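Local coordinates for KaiC domain-containing protein (Pyrococcus horikoshii, PDB 2ZTS) that probably binds ATP, as a KaiC-like member of the P-loop NTPase superfamily, and holds ADP and magnesium, at residues R125-Y128 with R129-A133. Numbering follows the deposited sequence.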
# COMPACT_ATOMS: atom_id res chain seq x y z
N ARG C 125 8.76 21.19 29.66
CA ARG C 125 9.17 22.02 30.81
C ARG C 125 9.80 21.14 31.86
O ARG C 125 10.94 21.39 32.33
CB ARG C 125 7.95 22.74 31.40
CG ARG C 125 8.25 24.05 32.09
CD ARG C 125 7.02 24.73 32.82
NE ARG C 125 5.70 24.48 32.21
CZ ARG C 125 5.28 24.96 31.03
NH1 ARG C 125 4.05 24.65 30.60
NH2 ARG C 125 6.09 25.70 30.27
N TYR C 126 9.14 20.03 32.20
CA TYR C 126 9.65 19.19 33.31
C TYR C 126 10.98 18.50 32.95
O TYR C 126 11.87 18.41 33.78
CB TYR C 126 8.59 18.23 33.84
CG TYR C 126 9.02 17.58 35.12
CD1 TYR C 126 9.34 16.20 35.18
CD2 TYR C 126 9.18 18.37 36.29
CE1 TYR C 126 9.77 15.62 36.36
CE2 TYR C 126 9.62 17.81 37.48
CZ TYR C 126 9.89 16.45 37.55
OH TYR C 126 10.35 15.95 38.75
N ILE C 127 11.15 18.03 31.72
CA ILE C 127 12.43 17.47 31.31
C ILE C 127 13.52 18.55 31.35
O ILE C 127 14.63 18.29 31.76
CB ILE C 127 12.38 16.95 29.89
CG1 ILE C 127 11.35 15.80 29.76
CG2 ILE C 127 13.77 16.53 29.47
CD1 ILE C 127 10.88 15.56 28.36
N TYR C 128 13.20 19.75 30.89
CA TYR C 128 14.16 20.84 30.91
C TYR C 128 14.58 21.13 32.40
O TYR C 128 15.76 21.17 32.75
CB TYR C 128 13.53 22.05 30.22
CG TYR C 128 14.38 23.29 30.25
CD1 TYR C 128 14.23 24.21 31.28
CD2 TYR C 128 15.31 23.55 29.25
CE1 TYR C 128 15.01 25.32 31.33
CE2 TYR C 128 16.11 24.70 29.28
CZ TYR C 128 15.94 25.58 30.33
OH TYR C 128 16.68 26.72 30.43
N ARG C 129 13.60 21.25 33.27
CA ARG C 129 13.87 21.49 34.70
C ARG C 129 14.76 20.44 35.28
O ARG C 129 15.69 20.73 36.01
CB ARG C 129 12.56 21.57 35.47
CG ARG C 129 12.76 21.62 36.97
CD ARG C 129 11.47 21.65 37.75
NE ARG C 129 11.77 21.71 39.17
CZ ARG C 129 10.90 21.46 40.15
NH1 ARG C 129 11.29 21.55 41.42
NH2 ARG C 129 9.67 21.13 39.85
N VAL C 130 14.51 19.19 34.95
CA VAL C 130 15.27 18.11 35.56
C VAL C 130 16.70 18.02 34.95
O VAL C 130 17.69 17.73 35.68
CB VAL C 130 14.54 16.74 35.40
CG1 VAL C 130 15.41 15.57 35.85
CG2 VAL C 130 13.27 16.74 36.16
N VAL C 131 16.82 18.25 33.64
CA VAL C 131 18.14 18.30 33.02
C VAL C 131 18.99 19.37 33.72
O VAL C 131 20.14 19.11 34.08
CB VAL C 131 18.04 18.56 31.49
CG1 VAL C 131 19.37 19.15 30.91
CG2 VAL C 131 17.71 17.25 30.78
N LYS C 132 18.39 20.53 33.94
CA LYS C 132 19.09 21.68 34.56
C LYS C 132 19.45 21.45 36.05
O LYS C 132 20.59 21.71 36.46
CB LYS C 132 18.26 22.94 34.35
CG LYS C 132 18.20 23.46 32.87
CD LYS C 132 19.63 23.60 32.26
CE LYS C 132 19.73 24.64 31.12
NZ LYS C 132 21.01 24.45 30.37
N ALA C 133 18.52 20.89 36.81
CA ALA C 133 18.74 20.54 38.22
C ALA C 133 19.86 19.56 38.49
O ALA C 133 20.58 19.73 39.46
CB ALA C 133 17.43 20.01 38.85
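Arg129 N donates to Arg125 O at 2.8 Å with an N-H...O angle of 168°, the straightest of four successive i to i+4 backbone bonds characteristic of an alpha-helix, here part of helix 120-134. Val130 N to Tyr126 O, Val131 N to Ile127 O and Lys132 N to Tyr128 O continue the series. In this P-loop fold the helix packs on the mixed sheet: Ile127, Val130 and Val131 meet strand 62-66, while Tyr126 and Val130 reach strand 94-97.

Side chains three or four residues apart also touch. Val130 CG2 sits 3.8 Å from the centroid of the Tyr126 ring, only 20° off its normal, a CH-pi contact over one face. The edge of that ring meets Arg129, whose NH2 lies 4.1 Å from Tyr126 CE2 with guanidinium and ring nearly perpendicular. Both polar ends bind the preceding loop, Tyr126 OH to Leu106 O and Val103 N, Arg129 NH2 to Pro107 O. On the buried side, Ile127 CG2 and Val131 CG2 make a looser apolar contact at 4.2 Å.

Tyr128 sets its ring beneath the aliphatic chain of Lys132, which crosses it at a slant, and also touches Met171 of helix 157-171. An alanine here would remove that ring and is likely to leave the Lys132 aliphatic chain without its aromatic support and freer to turn. Lys132 has CG anti to its carbonyl carbon (chi1 -70°), which places CG over the ring face, offset toward the rim and 4.1 Å from the centroid; the bend at chi2 then carries the chain on until CE lies 3.8 Å from Tyr128 OH.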